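Local coordinates for fiber protein (Human adenovirus 16, PDB 3CNC) that forms the trimeric knob at the tip of the viral fiber and probably attaches the virus to its host-cell receptor, CD46, at residues 83-88 with 192-197; 89-94 with 186-191; 149-154 with 171-176. One frame throughout, in Å; residues are numbered along the deposited sequence.

Contact 1. Residues 83-88 with 192-197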
# COMPACT_ATOMS: atom_id res chain seq x y z
N ASN A 83 -9.28 14.62 23.83
CA ASN A 83 -8.41 13.86 24.73
C ASN A 83 -7.14 13.56 23.95
O ASN A 83 -7.16 13.55 22.72
CB ASN A 83 -9.07 12.54 25.14
CG ASN A 83 -10.45 12.74 25.73
OD1 ASN A 83 -10.60 13.39 26.77
ND2 ASN A 83 -11.46 12.18 25.08
N ASN A 84 -6.04 13.31 24.65
CA ASN A 84 -4.77 13.03 23.97
C ASN A 84 -4.48 11.55 23.76
O ASN A 84 -3.53 11.19 23.07
CB ASN A 84 -3.61 13.65 24.75
CG ASN A 84 -3.34 12.94 26.06
OD1 ASN A 84 -2.19 12.88 26.52
ND2 ASN A 84 -4.39 12.39 26.67
N GLN A 85 -5.30 10.69 24.37
CA GLN A 85 -5.12 9.25 24.24
C GLN A 85 -6.45 8.60 23.94
O GLN A 85 -7.31 8.51 24.82
CB GLN A 85 -4.51 8.67 25.51
CG GLN A 85 -3.07 9.11 25.74
CD GLN A 85 -2.47 8.53 26.99
OE1 GLN A 85 -2.54 7.32 27.21
NE2 GLN A 85 -1.87 9.38 27.82
N VAL A 86 -6.62 8.15 22.70
CA VAL A 86 -7.87 7.53 22.29
C VAL A 86 -7.65 6.29 21.43
O VAL A 86 -6.65 6.18 20.71
CB VAL A 86 -8.74 8.52 21.47
CG1 VAL A 86 -10.12 7.94 21.25
CG2 VAL A 86 -8.82 9.86 22.18
N THR A 87 -8.58 5.36 21.51
CA THR A 87 -8.49 4.15 20.71
C THR A 87 -9.88 3.87 20.18
O THR A 87 -10.82 3.70 20.95
CB THR A 87 -8.01 2.93 21.54
OG1 THR A 87 -6.65 3.13 21.95
CG2 THR A 87 -8.08 1.66 20.69
N ILE A 88 -9.99 3.84 18.86
CA ILE A 88 -11.26 3.57 18.19
C ILE A 88 -11.24 2.16 17.62
O ILE A 88 -10.24 1.72 17.05
CB ILE A 88 -11.48 4.58 17.06
CG1 ILE A 88 -11.44 5.99 17.64
CG2 ILE A 88 -12.79 4.28 16.34
CD1 ILE A 88 -11.36 7.06 16.60
N SER A 192 -5.22 4.25 16.90
CA SER A 192 -4.75 4.71 18.20
C SER A 192 -4.10 6.08 18.18
O SER A 192 -3.14 6.33 17.45
CB SER A 192 -3.77 3.69 18.77
OG SER A 192 -3.26 4.12 20.01
N LEU A 193 -4.65 6.98 19.00
CA LEU A 193 -4.13 8.34 19.13
C LEU A 193 -3.43 8.42 20.47
O LEU A 193 -4.07 8.26 21.51
CB LEU A 193 -5.27 9.35 19.10
CG LEU A 193 -4.88 10.80 19.43
CD1 LEU A 193 -3.92 11.33 18.36
CD2 LEU A 193 -6.13 11.69 19.51
N ASN A 194 -2.13 8.66 20.45
CA ASN A 194 -1.36 8.78 21.68
C ASN A 194 -0.40 9.97 21.56
O ASN A 194 0.80 9.81 21.33
CB ASN A 194 -0.57 7.50 21.94
CG ASN A 194 0.19 7.53 23.26
OD1 ASN A 194 -0.39 7.80 24.31
ND2 ASN A 194 1.49 7.26 23.21
N ALA A 195 -0.94 11.17 21.74
CA ALA A 195 -0.13 12.37 21.60
C ALA A 195 0.10 13.16 22.89
O ALA A 195 -0.47 12.85 23.94
CB ALA A 195 -0.76 13.27 20.57
N GLU A 196 0.96 14.17 22.79
CA GLU A 196 1.29 15.04 23.91
C GLU A 196 0.04 15.71 24.43
O GLU A 196 -0.29 15.60 25.61
CB GLU A 196 2.29 16.11 23.45
CG GLU A 196 3.67 15.58 23.13
CD GLU A 196 4.48 15.25 24.37
OE1 GLU A 196 3.98 14.50 25.23
OE2 GLU A 196 5.62 15.75 24.49
N GLU A 197 -0.65 16.42 23.55
CA GLU A 197 -1.86 17.12 23.94
C GLU A 197 -2.99 16.90 22.95
O GLU A 197 -2.76 16.67 21.76
CB GLU A 197 -1.57 18.61 24.10
CG GLU A 197 -0.72 19.19 22.98
CD GLU A 197 -0.07 20.50 23.38
OE1 GLU A 197 -0.81 21.47 23.68
OE2 GLU A 197 1.18 20.56 23.40

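Contact 2. Residues 89-94 with 186-191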
# COMPACT_ATOMS: atom_id res chain seq x y z
N ASP A 89 -12.35 1.45 17.78
CA ASP A 89 -12.44 0.08 17.30
C ASP A 89 -13.63 -0.11 16.41
O ASP A 89 -14.71 0.43 16.66
CB ASP A 89 -12.58 -0.91 18.46
CG ASP A 89 -11.28 -1.16 19.18
OD1 ASP A 89 -10.34 -1.67 18.55
OD2 ASP A 89 -11.21 -0.85 20.38
N VAL A 90 -13.43 -0.88 15.35
CA VAL A 90 -14.50 -1.21 14.43
C VAL A 90 -14.28 -2.70 14.25
O VAL A 90 -13.26 -3.13 13.71
CB VAL A 90 -14.36 -0.49 13.09
CG1 VAL A 90 -15.35 -1.05 12.09
CG2 VAL A 90 -14.60 1.01 13.28
N ASN A 91 -15.23 -3.50 14.73
CA ASN A 91 -15.10 -4.94 14.62
C ASN A 91 -16.07 -5.45 13.57
O ASN A 91 -17.21 -4.98 13.50
CB ASN A 91 -15.38 -5.60 15.97
CG ASN A 91 -14.64 -4.91 17.12
OD1 ASN A 91 -13.42 -4.71 17.06
ND2 ASN A 91 -15.38 -4.55 18.16
N LEU A 92 -15.62 -6.39 12.76
CA LEU A 92 -16.44 -6.97 11.70
C LEU A 92 -16.48 -8.49 11.80
O LEU A 92 -15.43 -9.15 11.83
CB LEU A 92 -15.89 -6.55 10.33
CG LEU A 92 -16.36 -5.25 9.67
CD1 LEU A 92 -16.47 -4.13 10.66
CD2 LEU A 92 -15.40 -4.90 8.54
N ALA A 93 -17.69 -9.05 11.87
CA ALA A 93 -17.86 -10.49 11.95
C ALA A 93 -18.74 -10.94 10.79
O ALA A 93 -19.79 -10.37 10.54
CB ALA A 93 -18.50 -10.87 13.29
N PHE A 94 -18.29 -11.97 10.08
CA PHE A 94 -19.04 -12.47 8.92
C PHE A 94 -19.45 -13.93 9.11
O PHE A 94 -18.80 -14.67 9.84
CB PHE A 94 -18.19 -12.34 7.64
CG PHE A 94 -17.46 -11.02 7.49
CD1 PHE A 94 -16.35 -10.72 8.28
CD2 PHE A 94 -17.87 -10.08 6.55
CE1 PHE A 94 -15.66 -9.50 8.13
CE2 PHE A 94 -17.19 -8.85 6.40
CZ PHE A 94 -16.08 -8.57 7.19
N ALA A 186 -13.50 -12.94 10.73
CA ALA A 186 -13.41 -11.72 11.52
C ALA A 186 -12.39 -10.77 10.92
O ALA A 186 -11.37 -11.20 10.38
CB ALA A 186 -13.02 -12.05 12.98
N MET A 187 -12.68 -9.48 11.04
CA MET A 187 -11.79 -8.43 10.55
C MET A 187 -11.96 -7.23 11.47
O MET A 187 -12.98 -6.55 11.43
CB MET A 187 -12.17 -8.07 9.11
CG MET A 187 -11.22 -7.09 8.45
SD MET A 187 -11.47 -7.03 6.65
CE MET A 187 -12.55 -5.71 6.50
N ASN A 188 -10.96 -6.96 12.30
CA ASN A 188 -11.05 -5.83 13.23
C ASN A 188 -10.04 -4.74 12.96
O ASN A 188 -8.88 -5.01 12.62
CB ASN A 188 -10.88 -6.30 14.68
CG ASN A 188 -11.93 -7.31 15.08
OD1 ASN A 188 -12.97 -7.42 14.43
ND2 ASN A 188 -11.67 -8.05 16.15
N PHE A 189 -10.49 -3.50 13.11
CA PHE A 189 -9.62 -2.36 12.91
C PHE A 189 -9.66 -1.51 14.16
O PHE A 189 -10.70 -1.40 14.81
CB PHE A 189 -10.10 -1.49 11.74
CG PHE A 189 -10.24 -2.22 10.45
CD1 PHE A 189 -11.39 -2.95 10.18
CD2 PHE A 189 -9.23 -2.16 9.49
CE1 PHE A 189 -11.54 -3.61 8.96
CE2 PHE A 189 -9.37 -2.81 8.27
CZ PHE A 189 -10.52 -3.54 8.00
N SER A 190 -8.51 -0.94 14.51
CA SER A 190 -8.43 -0.05 15.65
C SER A 190 -7.42 1.04 15.31
O SER A 190 -6.36 0.76 14.74
CB SER A 190 -8.02 -0.79 16.94
OG SER A 190 -6.67 -1.22 16.92
N TRP A 191 -7.78 2.29 15.62
CA TRP A 191 -6.93 3.45 15.38
C TRP A 191 -6.50 3.93 16.75
O TRP A 191 -7.32 4.04 17.66
CB TRP A 191 -7.71 4.57 14.70
CG TRP A 191 -8.13 4.27 13.31
CD1 TRP A 191 -7.59 4.78 12.17
CD2 TRP A 191 -9.25 3.47 12.90
NE1 TRP A 191 -8.30 4.35 11.07
CE2 TRP A 191 -9.32 3.55 11.49
CE3 TRP A 191 -10.19 2.69 13.59
CZ2 TRP A 191 -10.31 2.88 10.75
CZ3 TRP A 191 -11.18 2.02 12.85
CH2 TRP A 191 -11.22 2.12 11.44

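Contact 3. Residues 149-154 with 171-176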
# COMPACT_ATOMS: atom_id res chain seq x y z
N GLU A 149 0.52 -13.76 13.44
CA GLU A 149 0.50 -13.62 11.97
C GLU A 149 -0.86 -13.09 11.55
O GLU A 149 -1.10 -12.83 10.37
CB GLU A 149 0.68 -14.97 11.26
CG GLU A 149 1.45 -16.00 12.01
CD GLU A 149 0.59 -16.81 12.97
OE1 GLU A 149 -0.06 -17.78 12.52
OE2 GLU A 149 0.58 -16.48 14.17
N ASP A 150 -1.77 -12.97 12.51
CA ASP A 150 -3.11 -12.47 12.22
C ASP A 150 -3.21 -10.96 12.29
O ASP A 150 -4.30 -10.41 12.17
CB ASP A 150 -4.12 -13.10 13.17
CG ASP A 150 -4.39 -14.57 12.87
OD1 ASP A 150 -3.72 -15.13 11.98
OD2 ASP A 150 -5.28 -15.15 13.52
N TYR A 151 -2.07 -10.28 12.45
CA TYR A 151 -2.08 -8.83 12.56
C TYR A 151 -1.36 -8.04 11.47
O TYR A 151 -0.29 -8.42 10.99
CB TYR A 151 -1.46 -8.38 13.89
CG TYR A 151 -2.13 -8.90 15.13
CD1 TYR A 151 -1.55 -9.93 15.88
CD2 TYR A 151 -3.31 -8.33 15.60
CE1 TYR A 151 -2.13 -10.37 17.07
CE2 TYR A 151 -3.90 -8.76 16.79
CZ TYR A 151 -3.31 -9.78 17.52
OH TYR A 151 -3.88 -10.18 18.70
N ILE A 152 -1.96 -6.91 11.10
CA ILE A 152 -1.38 -6.00 10.13
C ILE A 152 -1.27 -4.68 10.89
O ILE A 152 -2.24 -4.24 11.52
CB ILE A 152 -2.31 -5.77 8.90
CG1 ILE A 152 -2.40 -7.03 8.04
CG2 ILE A 152 -1.79 -4.62 8.07
CD1 ILE A 152 -3.49 -6.96 6.95
N TYR A 153 -0.09 -4.06 10.86
CA TYR A 153 0.10 -2.78 11.52
C TYR A 153 0.43 -1.74 10.45
O TYR A 153 1.05 -2.06 9.43
CB TYR A 153 1.23 -2.85 12.55
CG TYR A 153 1.08 -3.99 13.53
CD1 TYR A 153 1.63 -5.24 13.25
CD2 TYR A 153 0.35 -3.83 14.71
CE1 TYR A 153 1.45 -6.31 14.12
CE2 TYR A 153 0.17 -4.90 15.60
CZ TYR A 153 0.72 -6.14 15.29
OH TYR A 153 0.56 -7.21 16.14
N GLY A 154 0.01 -0.50 10.68
CA GLY A 154 0.27 0.55 9.72
C GLY A 154 -0.03 1.90 10.31
O GLY A 154 0.01 2.07 11.53
N THR A 171 -4.27 -1.00 13.63
CA THR A 171 -4.03 -2.43 13.79
C THR A 171 -5.19 -3.17 13.18
O THR A 171 -6.34 -2.87 13.49
CB THR A 171 -3.97 -2.87 15.26
OG1 THR A 171 -2.95 -2.14 15.94
CG2 THR A 171 -3.64 -4.36 15.35
N VAL A 172 -4.90 -4.11 12.30
CA VAL A 172 -5.95 -4.89 11.68
C VAL A 172 -5.81 -6.31 12.18
O VAL A 172 -4.71 -6.86 12.17
CB VAL A 172 -5.84 -4.90 10.14
CG1 VAL A 172 -7.07 -5.55 9.54
CG2 VAL A 172 -5.68 -3.50 9.62
N THR A 173 -6.90 -6.89 12.65
CA THR A 173 -6.85 -8.26 13.12
C THR A 173 -7.69 -9.10 12.18
O THR A 173 -8.84 -8.76 11.91
CB THR A 173 -7.41 -8.40 14.55
OG1 THR A 173 -6.76 -7.46 15.41
CG2 THR A 173 -7.15 -9.82 15.08
N LEU A 174 -7.12 -10.19 11.67
CA LEU A 174 -7.87 -11.05 10.75
C LEU A 174 -8.16 -12.41 11.41
O LEU A 174 -7.25 -13.04 11.94
CB LEU A 174 -7.07 -11.26 9.46
CG LEU A 174 -6.60 -10.01 8.69
CD1 LEU A 174 -5.71 -10.40 7.53
CD2 LEU A 174 -7.79 -9.23 8.18
N ASN A 175 -9.42 -12.83 11.39
CA ASN A 175 -9.84 -14.10 11.96
C ASN A 175 -9.10 -14.57 13.20
O ASN A 175 -8.55 -15.66 13.16
CB ASN A 175 -9.64 -15.26 10.98
CG ASN A 175 -10.28 -15.04 9.65
OD1 ASN A 175 -11.37 -14.49 9.56
ND2 ASN A 175 -9.61 -15.51 8.60
N ARG A 176 -9.04 -13.83 14.29
CA ARG A 176 -8.29 -14.46 15.37
C ARG A 176 -9.20 -15.08 16.42
O ARG A 176 -8.86 -16.11 17.02
CB ARG A 176 -7.31 -13.49 16.02
CG ARG A 176 -6.03 -14.19 16.41
CD ARG A 176 -5.12 -13.35 17.27
NE ARG A 176 -5.68 -13.13 18.59
CZ ARG A 176 -4.95 -12.89 19.66
NH1 ARG A 176 -3.63 -12.84 19.56
NH2 ARG A 176 -5.53 -12.68 20.83

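Contact 1. Residues 83-88 with 192-197
Gln85 and Asn194 stand side by side on one face of a two-stranded antiparallel pairing, both side chains pointing the same way, with their amide planes turned 84° apart. Asn194 has CG anti to its backbone N (chi1 -176°), which leans the amide across the strand gap until OD1 rests 3.3 Å from CG of Gln85. The touch is therefore oxygen against methylene, and the long polar chains suit a face with much exposed surface. Thr87 and Ser192 form the next pair on that face, their hydroxyls OG1 and OG lying 4.0 Å apart.

The other face carries Val86 and the buried Leu193. Leu193 has CG anti to its backbone N, and its CD2 meets Val86 CG2 at 4.2 Å; Phe81, Phe166 and Pro199 also pack on this leucine, so a branched apolar residue fits there. The backbone between them closes a hydrogen-bonded pair: Leu193 N reaches Val86 O at 2.8 Å and nearly straight (170°), while Val86 N gives a bond of 2.8 Å to Leu193 O. Beyond the strand end Ala195 N still donates to Asn84 O (2.9 Å), almost along the carbonyl axis, so the pairing runs one step into the loops.

Polar on one face and apolar on the other, this is the regular end of an antiparallel strand pair, closed by one more backbone bond in the loops, at the margin of the knob's beta-sandwich.

Contact 2. Residues 89-94 with 186-191
Two backbone bonds hold Val90 and Phe189 together: Val90 N to Phe189 O at 2.8 Å, and Phe189 N to Val90 O, almost straight at 175°. At the next hydrogen-bonded pair Met187 N donates to Leu92 O, but the return bond from Leu92 N to Met187 O is weak, bent to 128°. The same N-H also finds Asn188 OD1 at 3.3 Å, lying in the plane of that side-chain carbonyl. Asn188 can supply it because its CG stands beside its own backbone N (chi1 -59°), swinging the amide over the neighbouring strand against Asn91 CB. A short polar side chain is thus used to share a donor that the backbone grips poorly.

On the apolar face the side chains interlock. Leu92 CD2 touches Met187 CE at 3.6 Å and also approaches the rim of the Phe189 ring. The methionine chain bends at chi3, bringing that methyl into the plane of the phenylalanine at its edge. Val90 CG2 meets the edge of the indole at Trp191 CZ3, 3.6 Å away, and Phe94 sets CE1 against Met187 CB at 3.9 Å.

In the next shell, Leu55 of the facing sheet packs on Leu92, Met187 and Phe189, Ile68 backs Phe189 and Trp191, and the ring of Phe213 meets that of Phe189 steeply. Large apolar residues alternate with small or polar ones because one face of the pair meets the other sheet and the opposite face carries Asp89, Asn91, Asn188 and Ser190; here they form one side of the hydrophobic core between the two sheets of the knob's antiparallel beta-sandwich.

Contact 3. Residues 149-154 with 171-176
With chi1 of -59°, Tyr151 sets CG beside its own backbone N and lays its ring along Thr173, whose OG1 sits at the ring edge, 3.4 Å from Tyr151 CE2. Arg176 bends at chi3 (68°), folding its guanidinium back over the strand end so that the phenol oxygen lies over one guanidinium face. Tyr151 OH is 2.8 Å from Arg176 NH1, but the angle is too poor for a hydrogen bond; this is a polar group lying over a flat cation, whose charge may still attract the oxygen. The methylenes of Arg176 meanwhile pass Asp150, CG coming 3.1 Å from OD2.

Tyr153 likewise lies side by side with Thr171, here with the methyl CG2 nearest its ring; CG2 reaches Tyr151 too, so the methyl of a beta-branched residue touches both rings. Inward, Ile152 and Val172 meet CB to CB at 3.8 Å, and Ile152 CD1 continues to Leu174 CD1. Three backbone bonds fix this register: Val172 N to Ile152 O (2.8 Å), Ile152 N to Val172 O, and Leu174 N to Asp150 O (2.9 Å), the last reaching past the strand into the 3-10 turn.

A second subunit lies against this outer strand, its Lys159 packing on both tyrosines, its Phe212 on Ile152 and its Lys35 forming a salt bridge with Glu149. The pair is the open end of an antiparallel beta hairpin, placed at the subunit interface of the trimeric fiber knob.

Overall arrangement
All three contacts belong to one four-stranded antiparallel sheet, in the order 85-94, 185-194, 165-174, 151-159. Contacts 1 and 2 are successive lengths of the same strand pair, their centres about 19 Å apart, and Ile88 O with Trp191 N probably continues the bonding between them. Contact 3 joins the other two strands, its centre about 10 Å from that of contact 2; the neighbouring strands 185-194 and 165-174 are probably bonded there, Thr173 N to Asn188 O. Along the chain the closures are nested, contact 3 within contact 2 within contact 1. The sheet thus runs from an exposed margin through the core to the border with a second subunit.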